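Local structure of phosphoethanolamine N-methyltransferase 1 (Haemonchus contortus, 4KRG) at residues Asp136-Glu141 / Val249-Leu253; Asn324-Thr330 / Arg349-Asn355; Ala370-Cys374 / Ile395-Lys401. The protein probably catalyses S-adenosylmethionine-dependent N-methylation of phosphoethanolamine on the route to phosphocholine in a parasitic nematode. All blocks are in the same frame, centred on the assembly; numbering follows the deposited sequence.

Interaction 1. Residues Asp136-Glu141 / Val249-Leu253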
loop_
_atom_site.group_PDB
_atom_site.type_symbol
_atom_site.label_atom_id
_atom_site.label_comp_id
_atom_site.label_asym_id
_atom_site.label_seq_id
_atom_site.Cartn_x
_atom_site.Cartn_y
_atom_site.Cartn_z
ATOM N N ASP A 136 -15.566 1.940 11.595
ATOM C CA ASP A 136 -14.881 3.127 11.096
ATOM C C ASP A 136 -14.492 4.086 12.215
ATOM O O ASP A 136 -13.389 4.632 12.214
ATOM C CB ASP A 136 -15.746 3.858 10.064
ATOM C CG ASP A 136 -15.684 3.225 8.692
ATOM O OD1 ASP A 136 -15.220 2.074 8.578
ATOM O OD2 ASP A 136 -16.111 3.885 7.724
ATOM N N ARG A 137 -15.386 4.292 13.178
ATOM C CA ARG A 137 -15.074 5.210 14.267
ATOM C C ARG A 137 -13.960 4.657 15.146
ATOM O O ARG A 137 -13.073 5.395 15.573
ATOM C CB ARG A 137 -16.304 5.533 15.116
ATOM C CG ARG A 137 -16.088 6.758 15.993
ATOM C CD ARG A 137 -17.328 7.146 16.790
ATOM N NE ARG A 137 -17.136 8.418 17.484
ATOM C CZ ARG A 137 -17.630 9.580 17.068
ATOM N NH1 ARG A 137 -18.365 9.635 15.966
ATOM N NH2 ARG A 137 -17.397 10.687 17.760
ATOM N N GLU A 138 -14.000 3.352 15.401
ATOM C CA GLU A 138 -12.975 2.685 16.200
ATOM C C GLU A 138 -11.592 2.700 15.545
ATOM O O GLU A 138 -10.581 2.835 16.237
ATOM C CB GLU A 138 -13.399 1.249 16.515
ATOM C CG GLU A 138 -14.581 1.164 17.466
ATOM C CD GLU A 138 -15.230 -0.210 17.488
ATOM O OE1 GLU A 138 -14.912 -1.048 16.614
ATOM O OE2 GLU A 138 -16.063 -0.451 18.384
ATOM N N VAL A 139 -11.549 2.548 14.221
ATOM C CA VAL A 139 -10.292 2.627 13.481
ATOM C C VAL A 139 -9.634 3.982 13.723
ATOM O O VAL A 139 -8.442 4.062 14.032
ATOM C CB VAL A 139 -10.505 2.414 11.962
ATOM C CG1 VAL A 139 -9.247 2.780 11.185
ATOM C CG2 VAL A 139 -10.882 0.973 11.674
ATOM N N ILE A 140 -10.423 5.042 13.605
ATOM C CA ILE A 140 -9.926 6.395 13.816
ATOM C C ILE A 140 -9.470 6.564 15.265
ATOM O O ILE A 140 -8.386 7.091 15.530
ATOM C CB ILE A 140 -10.996 7.442 13.457
ATOM C CG1 ILE A 140 -11.338 7.343 11.968
ATOM C CG2 ILE A 140 -10.505 8.835 13.789
ATOM C CD1 ILE A 140 -12.678 7.942 11.587
ATOM N N GLU A 141 -10.289 6.087 16.195
ATOM C CA GLU A 141 -9.966 6.165 17.612
ATOM C C GLU A 141 -8.730 5.335 17.944
ATOM O O GLU A 141 -7.902 5.748 18.748
ATOM C CB GLU A 141 -11.172 5.749 18.460
ATOM C CG GLU A 141 -12.335 6.733 18.357
ATOM C CD GLU A 141 -13.539 6.329 19.190
ATOM O OE1 GLU A 141 -14.395 7.200 19.460
ATOM O OE2 GLU A 141 -13.640 5.142 19.563
ATOM N N VAL A 249 -12.303 13.501 15.528
ATOM C CA VAL A 249 -12.851 12.200 15.148
ATOM C C VAL A 249 -14.040 12.361 14.197
ATOM O O VAL A 249 -14.169 11.622 13.227
ATOM C CB VAL A 249 -13.264 11.368 16.383
ATOM C CG1 VAL A 249 -13.828 10.024 15.963
ATOM C CG2 VAL A 249 -12.073 11.153 17.286
ATOM N N ASP A 250 -14.896 13.339 14.472
ATOM C CA ASP A 250 -16.053 13.596 13.622
ATOM C C ASP A 250 -15.661 14.082 12.225
ATOM O O ASP A 250 -16.274 13.681 11.235
ATOM C CB ASP A 250 -16.998 14.599 14.289
ATOM C CG ASP A 250 -17.720 14.015 15.491
ATOM O OD1 ASP A 250 -17.999 12.798 15.490
ATOM O OD2 ASP A 250 -18.014 14.775 16.434
ATOM N N ASP A 251 -14.645 14.939 12.155
ATOM C CA ASP A 251 -14.147 15.460 10.879
ATOM C C ASP A 251 -13.499 14.359 10.043
ATOM O O ASP A 251 -13.624 14.336 8.822
ATOM C CB ASP A 251 -13.138 16.597 11.114
ATOM C CG ASP A 251 -13.806 17.944 11.372
ATOM O OD1 ASP A 251 -15.046 17.992 11.536
ATOM O OD2 ASP A 251 -13.078 18.962 11.416
ATOM N N LEU A 252 -12.799 13.450 10.711
ATOM C CA LEU A 252 -12.154 12.331 10.038
ATOM C C LEU A 252 -13.181 11.290 9.626
ATOM O O LEU A 252 -13.078 10.699 8.555
ATOM C CB LEU A 252 -11.109 11.692 10.947
ATOM C CG LEU A 252 -9.825 12.493 11.145
ATOM C CD1 LEU A 252 -8.992 11.915 12.280
ATOM C CD2 LEU A 252 -9.025 12.521 9.855
ATOM N N LEU A 253 -14.178 11.079 10.479
ATOM C CA LEU A 253 -15.216 10.079 10.234
ATOM C C LEU A 253 -16.045 10.397 8.993
ATOM O O LEU A 253 -16.333 9.512 8.188
ATOM C CB LEU A 253 -16.115 9.924 11.465
ATOM C CG LEU A 253 -17.081 8.737 11.467
ATOM C CD1 LEU A 253 -16.348 7.423 11.272
ATOM C CD2 LEU A 253 -17.892 8.700 12.750
#

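Interaction 2. Residues Asn324-Thr330 / Arg349-Asn355. With BOG (octyl beta-D-glucopyranoside), chain E.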
loop_
_atom_site.group_PDB
_atom_site.type_symbol
_atom_site.label_atom_id
_atom_site.label_comp_id
_atom_site.label_asym_id
_atom_site.label_seq_id
_atom_site.Cartn_x
_atom_site.Cartn_y
_atom_site.Cartn_z
ATOM N N ASN A 324 9.056 -8.768 -15.568
ATOM C CA ASN A 324 8.352 -8.424 -14.345
ATOM C C ASN A 324 8.300 -6.907 -14.216
ATOM O O ASN A 324 9.173 -6.211 -14.727
ATOM C CB ASN A 324 9.059 -9.037 -13.137
ATOM C CG ASN A 324 9.343 -10.519 -13.313
ATOM O OD1 ASN A 324 8.494 -11.277 -13.782
ATOM N ND2 ASN A 324 10.550 -10.938 -12.944
ATOM N N VAL A 325 7.280 -6.384 -13.548
ATOM C CA VAL A 325 7.110 -4.938 -13.481
ATOM C C VAL A 325 6.748 -4.490 -12.069
ATOM O O VAL A 325 5.900 -5.104 -11.418
ATOM C CB VAL A 325 6.014 -4.438 -14.467
ATOM C CG1 VAL A 325 5.785 -2.939 -14.306
ATOM C CG2 VAL A 325 6.368 -4.765 -15.906
ATOM N N TRP A 326 7.423 -3.443 -11.597
ATOM C CA TRP A 326 6.999 -2.707 -10.415
ATOM C C TRP A 326 6.553 -1.312 -10.845
ATOM O O TRP A 326 7.345 -0.534 -11.370
ATOM C CB TRP A 326 8.129 -2.595 -9.393
ATOM C CG TRP A 326 7.714 -1.830 -8.176
ATOM C CD1 TRP A 326 7.791 -0.483 -7.988
ATOM C CD2 TRP A 326 7.146 -2.380 -6.984
ATOM N NE1 TRP A 326 7.306 -0.154 -6.741
ATOM C CE2 TRP A 326 6.905 -1.296 -6.105
ATOM C CE3 TRP A 326 6.825 -3.670 -6.564
ATOM C CZ2 TRP A 326 6.357 -1.478 -4.832
ATOM C CZ3 TRP A 326 6.285 -3.849 -5.303
ATOM C CH2 TRP A 326 6.054 -2.757 -4.451
ATOM N N ASN A 327 5.282 -1.004 -10.619
ATOM C CA ASN A 327 4.694 0.245 -11.071
ATOM C C ASN A 327 4.306 1.070 -9.856
ATOM O O ASN A 327 3.465 0.658 -9.052
ATOM C CB ASN A 327 3.468 -0.063 -11.938
ATOM C CG ASN A 327 2.802 1.182 -12.532
ATOM O OD1 ASN A 327 3.005 2.316 -12.087
ATOM N ND2 ASN A 327 1.974 0.956 -13.532
ATOM N N VAL A 328 4.931 2.235 -9.731
ATOM C CA VAL A 328 4.681 3.162 -8.630
ATOM C C VAL A 328 3.522 4.079 -8.986
ATOM O O VAL A 328 3.504 4.658 -10.071
ATOM C CB VAL A 328 5.917 4.049 -8.374
ATOM C CG1 VAL A 328 5.694 4.953 -7.177
ATOM C CG2 VAL A 328 7.151 3.188 -8.165
ATOM N N GLU A 329 2.552 4.196 -8.081
ATOM C CA GLU A 329 1.453 5.150 -8.221
ATOM C C GLU A 329 1.569 6.165 -7.082
ATOM O O GLU A 329 2.055 5.832 -5.998
ATOM C CB GLU A 329 0.100 4.425 -8.149
ATOM C CG GLU A 329 -0.088 3.286 -9.163
ATOM C CD GLU A 329 -0.725 3.743 -10.472
ATOM O OE1 GLU A 329 -0.797 4.966 -10.722
ATOM O OE2 GLU A 329 -1.162 2.877 -11.259
ATOM N N THR A 330 1.130 7.399 -7.310
ATOM C CA THR A 330 1.157 8.406 -6.248
ATOM C C THR A 330 -0.236 8.921 -5.885
ATOM O O THR A 330 -0.391 9.681 -4.934
ATOM C CB THR A 330 2.072 9.600 -6.585
ATOM O OG1 THR A 330 1.512 10.342 -7.676
ATOM C CG2 THR A 330 3.460 9.122 -6.957
ATOM N N ARG A 349 3.653 -11.411 -12.394
ATOM C CA ARG A 349 4.830 -10.639 -12.754
ATOM C C ARG A 349 4.629 -9.141 -12.543
ATOM O O ARG A 349 5.596 -8.387 -12.515
ATOM C CB ARG A 349 5.206 -10.906 -14.209
ATOM C CG ARG A 349 5.537 -12.354 -14.522
ATOM C CD ARG A 349 5.725 -12.538 -16.006
ATOM N NE ARG A 349 4.491 -12.229 -16.721
ATOM C CZ ARG A 349 4.328 -12.327 -18.036
ATOM N NH1 ARG A 349 5.325 -12.735 -18.814
ATOM N NH2 ARG A 349 3.157 -12.016 -18.574
ATOM N N VAL A 350 3.373 -8.717 -12.405
ATOM C CA VAL A 350 3.050 -7.294 -12.312
ATOM C C VAL A 350 2.718 -6.917 -10.878
ATOM O O VAL A 350 1.868 -7.548 -10.250
ATOM C CB VAL A 350 1.858 -6.907 -13.225
ATOM C CG1 VAL A 350 1.531 -5.434 -13.073
ATOM C CG2 VAL A 350 2.181 -7.204 -14.670
ATOM N N ARG A 351 3.404 -5.900 -10.359
ATOM C CA ARG A 351 3.215 -5.461 -8.978
ATOM C C ARG A 351 3.057 -3.947 -8.936
ATOM O O ARG A 351 3.606 -3.242 -9.777
ATOM C CB ARG A 351 4.411 -5.874 -8.111
ATOM C CG ARG A 351 4.835 -7.320 -8.243
ATOM C CD ARG A 351 3.858 -8.267 -7.611
ATOM N NE ARG A 351 4.161 -9.661 -7.926
ATOM C CZ ARG A 351 4.923 -10.457 -7.184
ATOM N NH1 ARG A 351 5.470 -10.008 -6.060
ATOM N NH2 ARG A 351 5.132 -11.708 -7.565
ATOM N N PHE A 352 2.305 -3.450 -7.964
ATOM C CA PHE A 352 2.130 -2.013 -7.785
ATOM C C PHE A 352 2.457 -1.644 -6.356
ATOM O O PHE A 352 2.348 -2.468 -5.453
ATOM C CB PHE A 352 0.685 -1.587 -8.083
ATOM C CG PHE A 352 0.255 -1.850 -9.493
ATOM C CD1 PHE A 352 0.357 -0.859 -10.461
ATOM C CD2 PHE A 352 -0.244 -3.097 -9.858
ATOM C CE1 PHE A 352 -0.032 -1.108 -11.781
ATOM C CE2 PHE A 352 -0.629 -3.351 -11.169
ATOM C CZ PHE A 352 -0.523 -2.354 -12.129
ATOM N N GLY A 353 2.864 -0.400 -6.160
ATOM C CA GLY A 353 3.051 0.143 -4.831
ATOM C C GLY A 353 2.578 1.576 -4.862
ATOM O O GLY A 353 2.591 2.215 -5.912
ATOM N N TRP A 354 2.136 2.081 -3.720
ATOM C CA TRP A 354 1.853 3.499 -3.602
ATOM C C TRP A 354 2.977 4.156 -2.813
ATOM O O TRP A 354 3.439 3.619 -1.804
ATOM C CB TRP A 354 0.507 3.757 -2.915
ATOM C CG TRP A 354 0.275 5.217 -2.650
ATOM C CD1 TRP A 354 -0.360 6.107 -3.461
ATOM C CD2 TRP A 354 0.712 5.966 -1.501
ATOM N NE1 TRP A 354 -0.355 7.358 -2.891
ATOM C CE2 TRP A 354 0.293 7.295 -1.700
ATOM C CE3 TRP A 354 1.414 5.628 -0.346
ATOM C CZ2 TRP A 354 0.561 8.297 -0.758
ATOM C CZ3 TRP A 354 1.671 6.623 0.580
ATOM C CH2 TRP A 354 1.246 7.944 0.369
ATOM N N ASN A 355 3.416 5.316 -3.287
ATOM C CA ASN A 355 4.304 6.176 -2.525
ATOM C C ASN A 355 3.851 7.621 -2.683
ATOM O O ASN A 355 3.191 7.964 -3.655
ATOM C CB ASN A 355 5.745 6.021 -2.999
ATOM C CG ASN A 355 6.202 4.588 -2.980
ATOM O OD1 ASN A 355 5.899 3.825 -3.892
ATOM N ND2 ASN A 355 6.935 4.208 -1.935
HETATM C C1 BOG E . 16.345 -6.678 -8.944
HETATM O O1 BOG E . 15.335 -6.432 -8.035
HETATM C C2 BOG E . 17.581 -7.216 -8.252
HETATM O O2 BOG E . 18.089 -6.214 -7.386
HETATM C C3 BOG E . 18.621 -7.584 -9.255
HETATM O O3 BOG E . 19.773 -8.160 -8.578
HETATM C C4 BOG E . 18.093 -8.544 -10.272
HETATM O O4 BOG E . 19.093 -8.823 -11.272
HETATM C C5 BOG E . 16.852 -7.982 -10.949
HETATM O O5 BOG E . 15.830 -7.641 -9.948
HETATM C C6 BOG E . 16.278 -8.957 -11.879
HETATM O O6 BOG E . 15.967 -8.286 -13.059
HETATM C "C1'" BOG E . 14.516 -5.325 -8.408
HETATM C "C2'" BOG E . 13.460 -5.124 -7.290
HETATM C "C3'" BOG E . 12.646 -6.384 -7.045
HETATM C "C4'" BOG E . 11.264 -6.380 -7.258
HETATM C "C5'" BOG E . 10.578 -7.692 -7.731
HETATM C "C6'" BOG E . 9.047 -7.602 -7.768
HETATM C "C7'" BOG E . 8.483 -7.159 -9.141
HETATM C "C8'" BOG E . 7.790 -8.280 -9.837
HETATM O O HOH W 1 7.912 1.987 -4.844
#

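Interaction 3. Residues Ala370-Cys374 / Ile395-Lys401. With BOG (octyl beta-D-glucopyranoside), chain E.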
loop_
_atom_site.group_PDB
_atom_site.type_symbol
_atom_site.label_atom_id
_atom_site.label_comp_id
_atom_site.label_asym_id
_atom_site.label_seq_id
_atom_site.Cartn_x
_atom_site.Cartn_y
_atom_site.Cartn_z
ATOM N N ALA A 370 18.041 -2.666 -4.429
ATOM C CA ALA A 370 17.460 -3.013 -5.716
ATOM C C ALA A 370 18.254 -2.393 -6.850
ATOM O O ALA A 370 18.753 -1.275 -6.741
ATOM C CB ALA A 370 16.022 -2.551 -5.789
ATOM N N SER A 371 18.367 -3.134 -7.946
ATOM C CA SER A 371 18.898 -2.592 -9.184
ATOM C C SER A 371 17.981 -3.036 -10.323
ATOM O O SER A 371 18.124 -4.133 -10.859
ATOM C CB SER A 371 20.333 -3.056 -9.406
ATOM O OG SER A 371 21.204 -2.477 -8.445
ATOM N N PHE A 372 17.020 -2.189 -10.673
ATOM C CA PHE A 372 16.077 -2.519 -11.734
ATOM C C PHE A 372 16.780 -2.513 -13.081
ATOM O O PHE A 372 17.867 -1.957 -13.207
ATOM C CB PHE A 372 14.921 -1.529 -11.748
ATOM C CG PHE A 372 14.018 -1.639 -10.560
ATOM C CD1 PHE A 372 12.861 -2.400 -10.624
ATOM C CD2 PHE A 372 14.320 -0.984 -9.376
ATOM C CE1 PHE A 372 12.020 -2.505 -9.530
ATOM C CE2 PHE A 372 13.482 -1.089 -8.278
ATOM C CZ PHE A 372 12.331 -1.850 -8.359
ATOM N N ASP A 373 16.155 -3.119 -14.087
ATOM C CA ASP A 373 16.796 -3.283 -15.395
ATOM C C ASP A 373 16.547 -2.142 -16.382
ATOM O O ASP A 373 17.298 -1.970 -17.339
ATOM C CB ASP A 373 16.395 -4.622 -16.022
ATOM C CG ASP A 373 16.966 -5.814 -15.264
ATOM O OD1 ASP A 373 18.195 -6.047 -15.360
ATOM O OD2 ASP A 373 16.192 -6.515 -14.576
ATOM N N CYS A 374 15.490 -1.371 -16.139
ATOM C CA CYS A 374 15.105 -0.259 -16.998
ATOM C C CYS A 374 14.023 0.568 -16.307
ATOM O O CYS A 374 13.438 0.128 -15.314
ATOM C CB CYS A 374 14.569 -0.781 -18.329
ATOM S SG CYS A 374 13.054 -1.735 -18.147
ATOM N N ILE A 395 19.015 3.069 -7.881
ATOM C CA ILE A 395 18.226 1.836 -7.958
ATOM C C ILE A 395 18.201 1.232 -9.362
ATOM O O ILE A 395 17.402 0.336 -9.631
ATOM C CB ILE A 395 16.773 2.011 -7.448
ATOM C CG1 ILE A 395 15.980 2.949 -8.355
ATOM C CG2 ILE A 395 16.748 2.508 -6.016
ATOM C CD1 ILE A 395 14.503 3.023 -7.992
HETATM N N MSE A 396 19.076 1.715 -10.247
HETATM C CA MSE A 396 19.197 1.178 -11.615
HETATM C C MSE A 396 20.495 0.410 -11.815
HETATM O O MSE A 396 21.536 0.798 -11.279
HETATM C CB MSE A 396 19.180 2.304 -12.652
HETATM C CG MSE A 396 17.869 2.986 -12.851
HETATM SE SE MSE A 396 16.488 1.814 -13.593
HETATM C CE MSE A 396 15.243 2.021 -12.126
ATOM N N LYS A 397 20.453 -0.655 -12.612
ATOM C CA LYS A 397 21.685 -1.335 -12.991
ATOM C C LYS A 397 22.533 -0.389 -13.838
ATOM O O LYS A 397 22.016 0.592 -14.370
ATOM C CB LYS A 397 21.390 -2.633 -13.742
ATOM C CG LYS A 397 20.726 -3.683 -12.878
ATOM C CD LYS A 397 21.030 -5.098 -13.338
ATOM C CE LYS A 397 20.073 -6.087 -12.690
ATOM N NZ LYS A 397 20.092 -7.401 -13.388
ATOM N N PRO A 398 23.846 -0.655 -13.940
ATOM C CA PRO A 398 24.649 0.163 -14.852
ATOM C C PRO A 398 24.079 0.091 -16.260
ATOM O O PRO A 398 23.709 -1.000 -16.697
ATOM C CB PRO A 398 26.022 -0.520 -14.815
ATOM C CG PRO A 398 26.083 -1.153 -13.464
ATOM C CD PRO A 398 24.673 -1.595 -13.162
ATOM N N GLU A 399 23.989 1.235 -16.933
ATOM C CA GLU A 399 23.531 1.324 -18.324
ATOM C C GLU A 399 22.060 0.978 -18.536
ATOM O O GLU A 399 21.648 0.710 -19.659
ATOM C CB GLU A 399 24.396 0.464 -19.253
ATOM C CG GLU A 399 25.893 0.668 -19.090
ATOM C CD GLU A 399 26.696 0.015 -20.199
ATOM O OE1 GLU A 399 26.685 -1.231 -20.295
ATOM O OE2 GLU A 399 27.329 0.752 -20.983
ATOM N N ALA A 400 21.273 0.978 -17.466
ATOM C CA ALA A 400 19.839 0.766 -17.595
ATOM C C ALA A 400 19.290 1.806 -18.565
ATOM O O ALA A 400 19.712 2.962 -18.539
ATOM C CB ALA A 400 19.168 0.898 -16.253
ATOM N N LYS A 401 18.372 1.392 -19.432
ATOM C CA LYS A 401 17.774 2.304 -20.401
ATOM C C LYS A 401 16.458 2.832 -19.864
ATOM O O LYS A 401 15.765 2.147 -19.114
ATOM C CB LYS A 401 17.533 1.593 -21.728
ATOM C CG LYS A 401 18.799 1.097 -22.406
ATOM C CD LYS A 401 18.478 0.296 -23.658
ATOM C CE LYS A 401 19.690 -0.484 -24.123
ATOM N NZ LYS A 401 20.862 0.409 -24.251
HETATM C C1 BOG E . 16.345 -6.678 -8.944
HETATM O O1 BOG E . 15.335 -6.432 -8.035
HETATM C C2 BOG E . 17.581 -7.216 -8.252
HETATM O O2 BOG E . 18.089 -6.214 -7.386
HETATM C C3 BOG E . 18.621 -7.584 -9.255
HETATM O O3 BOG E . 19.773 -8.160 -8.578
HETATM C C4 BOG E . 18.093 -8.544 -10.272
HETATM O O4 BOG E . 19.093 -8.823 -11.272
HETATM C C5 BOG E . 16.852 -7.982 -10.949
HETATM O O5 BOG E . 15.830 -7.641 -9.948
HETATM C C6 BOG E . 16.278 -8.957 -11.879
HETATM O O6 BOG E . 15.967 -8.286 -13.059
HETATM C "C1'" BOG E . 14.516 -5.325 -8.408
HETATM C "C2'" BOG E . 13.460 -5.124 -7.290
HETATM C "C3'" BOG E . 12.646 -6.384 -7.045
HETATM C "C4'" BOG E . 11.264 -6.380 -7.258
HETATM C "C5'" BOG E . 10.578 -7.692 -7.731
HETATM C "C6'" BOG E . 9.047 -7.602 -7.768
HETATM C "C7'" BOG E . 8.483 -7.159 -9.141
HETATM C "C8'" BOG E . 7.790 -8.280 -9.837
HETATM O O HOH W 2 17.787 -1.875 -20.130
#

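Interaction 1. Residues Asp136-Glu141 / Val249-Leu253
I140 fills the apolar centre of this helix-helix contact. Its side chain reaches three partners within about one turn of 249-253: CG2 lies 3.7 Å from CD1 of L252 and 4.1 Å from CG1 of V249, while its CD1 lies 3.7 Å from CD1 of L253 and 3.6 Å from the CA of L253. One step outward, CB of D136 touches CD1 of L253 at 3.8 Å. The segment axes pass at 9.9 Å, a normal distance for helices separated by aliphatic side chains, and their N-to-C directions differ by 124°, so the helices cross obliquely rather than running side by side. L195 of helix 189-198 touches both I140 and L252 and so continues the apolar core.

R137 marks the passage to the polar edge. Its extended side chain (chi1 to chi3 all t) passes V249, with CG 4.0 Å from CG1 of V249, and places that methyl over one face of the guanidinium. Beyond it, R137 NH1 and NH2 both donate to OD1 of D250, each at 3.2 Å, in a salt bridge. Within its own helix, R137 NE stands 3.6 Å from OE1 of E141, completing a three-residue charge network. The carboxylate of D136 turns to other partners, S257 and R187.

The chemistry is thus layered: a partly buried aliphatic centre joins helix 136-149 of the methyltransferase domain to helix 249-271, and an arginine shared by two carboxylates, one on each helix, closes the more exposed side.

Interaction 2. Residues Asn324-Thr330 / Arg349-Asn355
Six backbone hydrogen bonds form a regular parallel ladder between strands 324-329 and 350-354. V325 N donates to R349 O (2.8 Å) and V325 O accepts from R351 N (2.8 Å); N327 N reaches R351 O (2.9 Å) and N327 O takes G353 N (3.1 Å); E329 N reaches G353 O (2.9 Å) and E329 O takes N355 N (3.1 Å). Alternate residues therefore bond in both directions, as parallel pairing requires, while W326 and V328 bond to strand 297-302 on the other edge. Past the last rung, the indole NE1 of W354 makes a weak bond to T330 O (3.1 Å). On the face carrying W326, a water connects W326 NE1 and N355 OD1, 2.9 Å from each.

The indole of W326 leans over the neighbouring strand, with CZ2 3.7 Å from CA of G353 and the carbonyl oxygen of F352 over one ring face. A CB on G353 would lie only 2.4 Å from that CZ2. CE3 of W326 also meets CB of R351 at 3.6 Å. At the strands' beginning, the terminal C8' of an octyl glucoside chain lies 3.5 Å from CG of R351, 3.6 Å from CB of N324 and over one face of the R351 guanidinium, whose NE donates to the backbone O of Q348. The opposite face, with V325, V350 and F352, is covered by helices 314-321 and 332-345; there E329 bonds to S338 and R304.

This is the beta-alpha-beta unit of a Rossmann-like sheet: main-chain bonds fix the register, and the absence of a side chain at G353 lets the indole of W326 pack close against the neighbouring strand.

Interaction 3. Residues Ala370-Cys374 / Ile395-Lys401
Segments 370-374 and 395-401 open two adjacent parallel strands, 372-378 and 400-408, of the C-terminal Rossmann-like sheet, whose strand order is that of class I methyltransferases. A370 begins the approach: its O lies 3.4 Å from CA of I395 in a CA-H...O contact. S371 gives its N to O2 of an octyl glucoside detergent (3.1 Å), while its CA meets O of I395 at 3.3 Å and its CB packs 3.5 Å from CG of K397.

F372 supplies the main pairing. Its N donates to I395 O (2.8 Å) and its O accepts from K397 N (3.0 Å), straddling M396 as a parallel bridge should. The side chain packs CB against CE of selenomethionine M396 (3.6 Å) and CD2 against CD1 of I395 (4.2 Å); C2' of the detergent tail sits over one face of the ring, and W365 meets that ring edge-to-face.

At D373 the chain turns a corner. OD1 forms a salt bridge with NZ of K397 (3.1 Å), and OD2 accepts from the backbone N of T297 on the adjoining strand. The same NZ of K397 bonds to the detergent's O4 at 2.7 Å, so the lysine links sugar and carboxylate. Opposite this corner the second segment also bends, through a type II turn from K397 to A400 closed by A400 N to K397 O (3.2 Å), and CB of A400 comes within 3.6 Å of D373 O. C374 re-enters the sheet, its carbonyl carbon C 3.9 Å from SE of M396 and its CB 3.3 Å from O of K401.

In the fold
From the N terminus, interaction 1 comes first and closes the longest loop, 107 residues, bringing helix 136-149 of the N-terminal methyltransferase domain against helix 249-271. Interaction 2 then closes an 18-residue, mostly helical connection, and interaction 3 a 20-residue one. The three run in series, so none nests within or crosses another. Interactions 2 and 3 both belong to the C-terminal sheet, where strand 297-302 lies between 324-329 and 372-378; they touch through W326 CB and F372 CE1, 3.9 Å apart, and share one octyl glucoside. Interaction 1 stands apart, its centre about 30 Å and 43 Å from those of interactions 2 and 3.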